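Local structure of glycosyl hydrolases family 31 family protein (Aspergillus niger, 6DRU) at residues S45-P50 against A237-A242; I176-F181 against S471-S476; L545-F550 against Q699-F704. The protein releases alpha-xylose from the non-reducing terminal glucose of xyloglucan oligosaccharides as a family 31 alpha-xylosidase built around a TIM barrel. All coordinates share one frame; numbering follows the deposited sequence.

Contact 1: residues S45-P50 against A237-A242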
loop_
_atom_site.group_PDB
_atom_site.type_symbol
_atom_site.label_atom_id
_atom_site.label_comp_id
_atom_site.label_asym_id
_atom_site.label_seq_id
_atom_site.Cartn_x
_atom_site.Cartn_y
_atom_site.Cartn_z
ATOM N N SER A 45 19.384 14.310 8.899
ATOM C CA SER A 45 19.871 14.163 10.261
ATOM C C SER A 45 19.852 15.520 10.943
ATOM O O SER A 45 20.095 16.550 10.307
ATOM C CB SER A 45 21.293 13.583 10.297
ATOM O OG SER A 45 21.773 13.489 11.627
ATOM N N PHE A 46 19.543 15.517 12.236
ATOM C CA PHE A 46 19.444 16.740 13.018
ATOM C C PHE A 46 20.555 16.860 14.051
ATOM O O PHE A 46 20.537 17.794 14.859
ATOM C CB PHE A 46 18.073 16.819 13.692
ATOM C CG PHE A 46 16.927 16.852 12.720
ATOM C CD1 PHE A 46 16.534 18.045 12.132
ATOM C CD2 PHE A 46 16.249 15.690 12.386
ATOM C CE1 PHE A 46 15.482 18.079 11.231
ATOM C CE2 PHE A 46 15.195 15.716 11.486
ATOM C CZ PHE A 46 14.812 16.912 10.908
ATOM N N ILE A 47 21.520 15.944 14.044
ATOM C CA ILE A 47 22.630 15.972 14.987
ATOM C C ILE A 47 23.911 16.319 14.241
ATOM O O ILE A 47 24.042 16.078 13.035
ATOM C CB ILE A 47 22.781 14.634 15.744
ATOM C CG1 ILE A 47 23.173 13.515 14.781
ATOM C CG2 ILE A 47 21.495 14.290 16.478
ATOM C CD1 ILE A 47 23.618 12.248 15.476
ATOM N N TYR A 48 24.860 16.898 14.972
ATOM C CA TYR A 48 26.136 17.319 14.411
ATOM C C TYR A 48 27.138 16.173 14.456
ATOM O O TYR A 48 27.226 15.448 15.450
ATOM C CB TYR A 48 26.690 18.523 15.177
ATOM C CG TYR A 48 25.956 19.820 14.917
ATOM C CD1 TYR A 48 24.765 20.112 15.569
ATOM C CD2 TYR A 48 26.458 20.757 14.023
ATOM C CE1 TYR A 48 24.092 21.296 15.333
ATOM C CE2 TYR A 48 25.793 21.945 13.781
ATOM C CZ TYR A 48 24.611 22.209 14.438
ATOM O OH TYR A 48 23.945 23.391 14.200
ATOM N N ASP A 49 27.897 16.020 13.376
ATOM C CA ASP A 49 28.970 15.028 13.304
ATOM C C ASP A 49 30.231 15.712 12.795
ATOM O O ASP A 49 30.293 16.078 11.603
ATOM C CB ASP A 49 28.589 13.853 12.408
ATOM C CG ASP A 49 29.592 12.719 12.482
ATOM O OD1 ASP A 49 30.465 12.754 13.376
ATOM O OD2 ASP A 49 29.505 11.789 11.650
ATOM N N PRO A 50 31.251 15.913 13.644
ATOM C CA PRO A 50 31.246 15.520 15.056
ATOM C C PRO A 50 30.396 16.467 15.891
ATOM O O PRO A 50 30.051 17.541 15.398
ATOM C CB PRO A 50 32.722 15.613 15.444
ATOM C CG PRO A 50 33.246 16.708 14.585
ATOM C CD PRO A 50 32.498 16.611 13.276
ATOM N N ALA A 237 25.106 20.166 22.475
ATOM C CA ALA A 237 26.294 19.816 21.706
ATOM C C ALA A 237 25.979 18.847 20.576
ATOM O O ALA A 237 26.728 18.788 19.596
ATOM C CB ALA A 237 27.361 19.216 22.620
ATOM N N LEU A 238 24.889 18.090 20.690
ATOM C CA LEU A 238 24.497 17.161 19.642
ATOM C C LEU A 238 23.629 17.818 18.579
ATOM O O LEU A 238 23.813 17.558 17.386
ATOM C CB LEU A 238 23.745 15.972 20.245
ATOM C CG LEU A 238 24.591 14.916 20.954
ATOM C CD1 LEU A 238 23.716 14.052 21.844
ATOM C CD2 LEU A 238 25.339 14.066 19.944
ATOM N N THR A 239 22.698 18.682 18.983
ATOM C CA THR A 239 21.681 19.194 18.077
ATOM C C THR A 239 21.795 20.683 17.785
ATOM O O THR A 239 21.138 21.162 16.855
ATOM C CB THR A 239 20.285 18.901 18.643
ATOM O OG1 THR A 239 20.112 19.611 19.874
ATOM C CG2 THR A 239 20.136 17.415 18.906
ATOM N N GLY A 240 22.600 21.427 18.539
ATOM C CA GLY A 240 22.778 22.835 18.244
ATOM C C GLY A 240 22.877 23.744 19.452
ATOM O O GLY A 240 22.090 23.637 20.398
ATOM N N ARG A 241 23.855 24.644 19.425
ATOM C CA ARG A 241 24.023 25.669 20.444
ATOM C C ARG A 241 23.409 26.971 19.948
ATOM O O ARG A 241 23.753 27.451 18.862
ATOM C CB ARG A 241 25.502 25.873 20.778
ATOM C CG ARG A 241 26.128 24.739 21.573
ATOM C CD ARG A 241 25.803 24.855 23.054
ATOM N NE ARG A 241 26.244 23.682 23.801
ATOM C CZ ARG A 241 27.516 23.406 24.074
ATOM N NH1 ARG A 241 28.476 24.222 23.657
ATOM N NH2 ARG A 241 27.829 22.315 24.760
ATOM N N ALA A 242 22.499 27.532 20.739
ATOM C CA ALA A 242 21.772 28.714 20.308
ATOM C C ALA A 242 22.721 29.897 20.125
ATOM O O ALA A 242 23.754 29.989 20.794
ATOM C CB ALA A 242 20.688 29.073 21.320
#

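Contact 2: residues I176-F181 against S471-S476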
loop_
_atom_site.group_PDB
_atom_site.type_symbol
_atom_site.label_atom_id
_atom_site.label_comp_id
_atom_site.label_asym_id
_atom_site.label_seq_id
_atom_site.Cartn_x
_atom_site.Cartn_y
_atom_site.Cartn_z
ATOM N N ILE A 176 3.996 20.760 19.003
ATOM C CA ILE A 176 5.253 20.507 18.301
ATOM C C ILE A 176 5.922 19.273 18.894
ATOM O O ILE A 176 6.858 19.405 19.697
ATOM C CB ILE A 176 6.194 21.719 18.377
ATOM C CG1 ILE A 176 5.423 23.015 18.128
ATOM C CG2 ILE A 176 7.325 21.575 17.369
ATOM C CD1 ILE A 176 6.186 24.254 18.536
ATOM N N PRO A 177 5.489 18.065 18.533
ATOM C CA PRO A 177 6.113 16.860 19.097
ATOM C C PRO A 177 7.539 16.699 18.590
ATOM O O PRO A 177 7.787 16.682 17.382
ATOM C CB PRO A 177 5.205 15.728 18.606
ATOM C CG PRO A 177 4.584 16.266 17.361
ATOM C CD PRO A 177 4.411 17.740 17.585
ATOM N N THR A 178 8.477 16.583 19.527
ATOM C CA THR A 178 9.889 16.444 19.195
ATOM C C THR A 178 10.507 15.354 20.062
ATOM O O THR A 178 10.538 15.485 21.290
ATOM C CB THR A 178 10.623 17.772 19.392
ATOM O OG1 THR A 178 10.009 18.786 18.588
ATOM C CG2 THR A 178 12.086 17.639 18.994
ATOM N N PRO A 179 11.016 14.275 19.468
ATOM C CA PRO A 179 11.510 13.135 20.262
ATOM C C PRO A 179 12.890 13.388 20.867
ATOM O O PRO A 179 13.880 12.726 20.543
ATOM C CB PRO A 179 11.512 12.001 19.232
ATOM C CG PRO A 179 11.814 12.686 17.944
ATOM C CD PRO A 179 11.148 14.039 18.020
ATOM N N VAL A 180 12.957 14.365 21.768
ATOM C CA VAL A 180 14.142 14.642 22.573
ATOM C C VAL A 180 13.667 14.760 24.014
ATOM O O VAL A 180 12.916 15.685 24.346
ATOM C CB VAL A 180 14.868 15.921 22.130
ATOM C CG1 VAL A 180 15.978 16.267 23.111
ATOM C CG2 VAL A 180 15.424 15.760 20.726
ATOM N N PHE A 181 14.089 13.830 24.868
ATOM C CA PHE A 181 13.614 13.821 26.242
ATOM C C PHE A 181 14.746 13.488 27.200
ATOM O O PHE A 181 15.730 12.843 26.829
ATOM C CB PHE A 181 12.456 12.826 26.436
ATOM C CG PHE A 181 12.871 11.378 26.408
ATOM C CD1 PHE A 181 13.187 10.709 27.582
ATOM C CD2 PHE A 181 12.911 10.677 25.216
ATOM C CE1 PHE A 181 13.555 9.375 27.562
ATOM C CE2 PHE A 181 13.274 9.343 25.191
ATOM C CZ PHE A 181 13.599 8.692 26.367
ATOM N N SER A 471 6.470 26.503 15.122
ATOM C CA SER A 471 6.796 25.086 15.090
ATOM C C SER A 471 8.296 24.930 14.880
ATOM O O SER A 471 9.022 25.904 14.667
ATOM C CB SER A 471 6.002 24.361 13.998
ATOM O OG SER A 471 6.107 22.954 14.133
ATOM N N GLY A 472 8.749 23.686 14.940
ATOM C CA GLY A 472 10.162 23.401 14.798
ATOM C C GLY A 472 10.404 21.926 14.991
ATOM O O GLY A 472 9.480 21.118 14.876
ATOM N N TYR A 473 11.648 21.571 15.297
ATOM C CA TYR A 473 11.968 20.166 15.508
ATOM C C TYR A 473 13.300 20.066 16.249
ATOM O O TYR A 473 13.699 20.998 16.956
ATOM C CB TYR A 473 11.975 19.410 14.167
ATOM C CG TYR A 473 11.739 17.926 14.315
ATOM C CD1 TYR A 473 10.642 17.448 15.020
ATOM C CD2 TYR A 473 12.612 17.004 13.754
ATOM C CE1 TYR A 473 10.420 16.093 15.164
ATOM C CE2 TYR A 473 12.396 15.644 13.890
ATOM C CZ TYR A 473 11.298 15.195 14.596
ATOM O OH TYR A 473 11.074 13.845 14.738
ATOM N N ILE A 474 13.975 18.925 16.089
ATOM C CA ILE A 474 15.226 18.672 16.790
ATOM C C ILE A 474 16.258 19.716 16.398
ATOM O O ILE A 474 16.516 19.947 15.210
ATOM C CB ILE A 474 15.720 17.251 16.485
ATOM C CG1 ILE A 474 14.660 16.220 16.877
ATOM C CG2 ILE A 474 17.021 16.970 17.205
ATOM C CD1 ILE A 474 14.965 14.817 16.405
ATOM N N GLY A 475 16.855 20.358 17.401
ATOM C CA GLY A 475 17.905 21.322 17.148
ATOM C C GLY A 475 17.441 22.650 16.599
ATOM O O GLY A 475 18.254 23.398 16.052
ATOM N N SER A 476 16.152 22.972 16.732
ATOM C CA SER A 476 15.652 24.252 16.241
ATOM C C SER A 476 16.285 25.436 16.959
ATOM O O SER A 476 16.220 26.561 16.449
ATOM C CB SER A 476 14.129 24.317 16.382
ATOM O OG SER A 476 13.481 23.593 15.350
#

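Contact 3: residues L545-F550 against Q699-F704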
loop_
_atom_site.group_PDB
_atom_site.type_symbol
_atom_site.label_atom_id
_atom_site.label_comp_id
_atom_site.label_asym_id
_atom_site.label_seq_id
_atom_site.Cartn_x
_atom_site.Cartn_y
_atom_site.Cartn_z
ATOM N N LEU A 545 0.112 39.670 31.311
ATOM C CA LEU A 545 1.176 40.563 30.861
ATOM C C LEU A 545 2.317 40.619 31.868
ATOM O O LEU A 545 3.487 40.732 31.487
ATOM C CB LEU A 545 0.603 41.961 30.608
ATOM C CG LEU A 545 1.429 43.009 29.852
ATOM C CD1 LEU A 545 2.411 43.736 30.763
ATOM C CD2 LEU A 545 2.157 42.371 28.680
ATOM N N ALA A 546 1.995 40.548 33.162
ATOM C CA ALA A 546 3.034 40.554 34.184
ATOM C C ALA A 546 3.928 39.326 34.069
ATOM O O ALA A 546 5.143 39.409 34.286
ATOM C CB ALA A 546 2.404 40.632 35.574
ATOM N N TRP A 547 3.344 38.175 33.722
ATOM C CA TRP A 547 4.130 36.951 33.604
ATOM C C TRP A 547 5.108 37.028 32.440
ATOM O O TRP A 547 6.241 36.543 32.541
ATOM C CB TRP A 547 3.204 35.747 33.447
ATOM C CG TRP A 547 3.934 34.467 33.184
ATOM C CD1 TRP A 547 5.069 34.028 33.804
ATOM C CD2 TRP A 547 3.587 33.462 32.225
ATOM N NE1 TRP A 547 5.447 32.809 33.293
ATOM C CE2 TRP A 547 4.553 32.440 32.321
ATOM C CE3 TRP A 547 2.553 33.326 31.295
ATOM C CZ2 TRP A 547 4.515 31.300 31.524
ATOM C CZ3 TRP A 547 2.516 32.194 30.504
ATOM C CH2 TRP A 547 3.490 31.195 30.624
ATOM N N THR A 548 4.690 37.633 31.324
ATOM C CA THR A 548 5.557 37.711 30.154
ATOM C C THR A 548 6.818 38.522 30.422
ATOM O O THR A 548 7.790 38.399 29.669
ATOM C CB THR A 548 4.795 38.310 28.972
ATOM O OG1 THR A 548 4.493 39.685 29.244
ATOM C CG2 THR A 548 3.501 37.549 28.741
ATOM N N THR A 549 6.823 39.349 31.471
ATOM C CA THR A 549 8.050 40.039 31.861
ATOM C C THR A 549 9.145 39.050 32.236
ATOM O O THR A 549 10.327 39.304 31.980
ATOM C CB THR A 549 7.776 40.986 33.030
ATOM O OG1 THR A 549 6.567 41.717 32.785
ATOM C CG2 THR A 549 8.931 41.967 33.204
ATOM N N PHE A 550 8.770 37.920 32.831
ATOM C CA PHE A 550 9.737 36.924 33.271
ATOM C C PHE A 550 9.686 35.695 32.370
ATOM O O PHE A 550 9.587 34.560 32.847
ATOM C CB PHE A 550 9.480 36.560 34.734
ATOM C CG PHE A 550 9.482 37.750 35.651
ATOM C CD1 PHE A 550 10.660 38.194 36.227
ATOM C CD2 PHE A 550 8.308 38.435 35.924
ATOM C CE1 PHE A 550 10.668 39.291 37.062
ATOM C CE2 PHE A 550 8.309 39.534 36.759
ATOM C CZ PHE A 550 9.491 39.963 37.330
ATOM N N GLN A 699 -1.232 44.193 40.858
ATOM C CA GLN A 699 -0.045 44.804 40.281
ATOM C C GLN A 699 1.232 44.024 40.566
ATOM O O GLN A 699 2.282 44.367 40.010
ATOM C CB GLN A 699 0.124 46.237 40.801
ATOM C CG GLN A 699 -1.169 46.911 41.233
ATOM C CD GLN A 699 -1.551 46.584 42.662
ATOM O OE1 GLN A 699 -0.692 46.276 43.488
ATOM N NE2 GLN A 699 -2.843 46.647 42.961
ATOM N N HIS A 700 1.177 43.000 41.413
ATOM C CA HIS A 700 2.355 42.245 41.818
ATOM C C HIS A 700 2.223 40.795 41.371
ATOM O O HIS A 700 1.198 40.155 41.623
ATOM C CB HIS A 700 2.555 42.317 43.335
ATOM C CG HIS A 700 2.907 43.684 43.833
ATOM N ND1 HIS A 700 3.391 44.675 43.007
ATOM C CD2 HIS A 700 2.837 44.228 45.072
ATOM C CE1 HIS A 700 3.610 45.768 43.716
ATOM N NE2 HIS A 700 3.280 45.524 44.971
ATOM N N ILE A 701 3.253 40.287 40.711
ATOM C CA ILE A 701 3.339 38.878 40.335
ATOM C C ILE A 701 4.283 38.181 41.309
ATOM O O ILE A 701 5.392 38.682 41.539
ATOM C CB ILE A 701 3.816 38.697 38.880
ATOM C CG1 ILE A 701 3.968 37.209 38.557
ATOM C CG2 ILE A 701 5.104 39.474 38.608
ATOM C CD1 ILE A 701 4.355 36.935 37.137
ATOM N N PRO A 702 3.885 37.056 41.907
ATOM C CA PRO A 702 4.746 36.401 42.901
ATOM C C PRO A 702 6.104 36.003 42.343
ATOM O O PRO A 702 6.209 35.107 41.500
ATOM C CB PRO A 702 3.925 35.173 43.318
ATOM C CG PRO A 702 2.508 35.561 43.042
ATOM C CD PRO A 702 2.561 36.419 41.811
ATOM N N VAL A 703 7.150 36.684 42.806
ATOM C CA VAL A 703 8.519 36.445 42.361
ATOM C C VAL A 703 9.442 36.543 43.568
ATOM O O VAL A 703 9.412 37.538 44.300
ATOM C CB VAL A 703 8.956 37.444 41.268
ATOM C CG1 VAL A 703 10.459 37.361 41.036
ATOM C CG2 VAL A 703 8.204 37.188 39.972
ATOM N N PHE A 704 10.251 35.511 43.781
ATOM C CA PHE A 704 11.312 35.519 44.775
ATOM C C PHE A 704 12.657 35.557 44.065
ATOM O O PHE A 704 12.749 35.352 42.852
ATOM C CB PHE A 704 11.231 34.289 45.686
ATOM C CG PHE A 704 9.935 34.165 46.430
ATOM C CD1 PHE A 704 8.807 33.660 45.805
ATOM C CD2 PHE A 704 9.846 34.545 47.757
ATOM C CE1 PHE A 704 7.615 33.542 46.488
ATOM C CE2 PHE A 704 8.656 34.427 48.444
ATOM C CZ PHE A 704 7.542 33.922 47.806
#

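Contact 1: residues S45-P50 against A237-A242
CG of Y48 is anti to its carbonyl carbon (chi1 -73°), beside the backbone N, and the ring beyond it turns its edge to the carbonyls of L238 and T239; in I47, CG2 likewise stands anti to the carbonyl carbon, beside the backbone N. The motif is a loop laid against the C-terminal end of a helix, here helix 228-239, which connects the N-terminal beta domain of this glycoside hydrolase to the TIM barrel. Such an end illustrates a general problem: the last carbonyls of a helix lack the amides that would follow in a longer one. The loop supplies a substitute, because Y48 N donates to L238 O at 2.7 Å with an N-H...O angle of 157°. I47 CA also lies close to the same oxygen, 3.1 Å away, a CA-H...O contact beside the one hydrogen bond. The Y48 ring adds its rim, with CD1 3.3 Å from L238 O and CE1 3.3 Å from T239 O, both oxygens lying near the ring plane. After T239 the chain leaves helical geometry at G240, whose backbone angles, with positive phi, would press a CB against the carbonyl O of T239 and so call for glycine. The hydroxyl of T239 is engaged outside the loop, bonded to I235 O of its own helix and to Q477. L238 also packs on I190 and V219 of the beta domain, and V219 also meets I47. The two beta-branched side chains cross obliquely, I47 CG2 lying 4.2 Å from T239 CG2.

Contact 2: residues I176-F181 against S471-S476
P179, the centre of an inverse gamma turn set within strand 176-183 of the N-terminal beta sheet, meets Y473 with its ring atoms: CD lies 3.3 Å from Y473 OH, and the side chains cross at about a right angle. V180 N to T178 O, 2.7 Å, closes that turn. Residues 176-180 and 471-474 run in nearly the same direction, 13° apart, yet do not pair backbone to backbone; side chains meet each other and main-chain carbonyls. P177 O faces the edge of the Y473 ring, 3.5 Å from CE1. I474, with CG1 anti to its carbonyl carbon (chi1 -57°), sets that atom 3.6 Å from T178 CG2 and 4.0 Å from V180 CG2. I176 CG2 lies 3.3 Å from G472 O. A type II turn from Y473 to S476 shapes the loop between barrel strands 467-469 and 481-484, and Y473 N donates to S476 OG at 2.7 Å. This loop follows R470 of the xylose pocket, and the side chain of S471 is about 9 Å from that of active-site D395. The chemistry implies a largely apolar sheet-barrel interface, with Y473 OH, P177 O and S476 OG bonded outside it, to M193, K437 and Q444.

Contact 3: residues L545-F550 against Q699-F704
I701 meets A546 and W547 near the end of helix 535-548 and F550 just beyond, each with a different part of its side chain. CG1 is anti to the backbone N (chi1 177°), and CD1 at its end lies 3.5 Å from W547 CA, near the plane of the indole at its edge. I701 CB lies 4.1 Å from A546 CB. CG2 approaches F550 CE2 at 3.7 Å as the two side chains slide past each other in opposite directions. V703 reaches F550 tip to tip, its CG2 over one ring face in a CH-pi contact, 4.1 Å from the ring centroid and 14° off the normal. Behind this apolar shell, hydrogen bonds shape the last part of the helix and the turn after it. F550 N donates to W547 O at 2.9 Å, and A546 O accepts both T549 N, at 3.3 Å, and T549 OG1, at 3.1 Å, from the same face of its carbonyl plane. Farther out, Y643 OH bonds both W547 NE1 and F550 O, tying the W547 indole and the F550 backbone to one phenol. The contact joins the barrel to the C-terminal beta domain: Y588 of helix 582-594 packs on A546 and I701, L591 on F550, and strand 649-651, the sheet neighbour of strand 703-705, brings L649 against F550 and V703 and V651 against F550 and I701.

All three contacts are buried, and each joins parts of the chain that lie far apart in sequence. Contacts 1 and 2 form one continuous region: F46 meets Y473 edge-to-face, T239 CG2 lies 3.6 Å from I474 CG2, and I190 of strand 187-191 packs against both. The centre of contact 2 lies nearest the centre of the chain, about 6 Å away, against about 16 Å and 22 Å for the centres of contacts 1 and 3. Contact 3 stands apart where the barrel meets the C-terminal beta domain, its nearest atoms about 14 Å from contact 2. Chemistry follows place: a backbone hydrogen bond serves the helix end in contact 1, whereas side-chain packing joins domains in contacts 2 and 3.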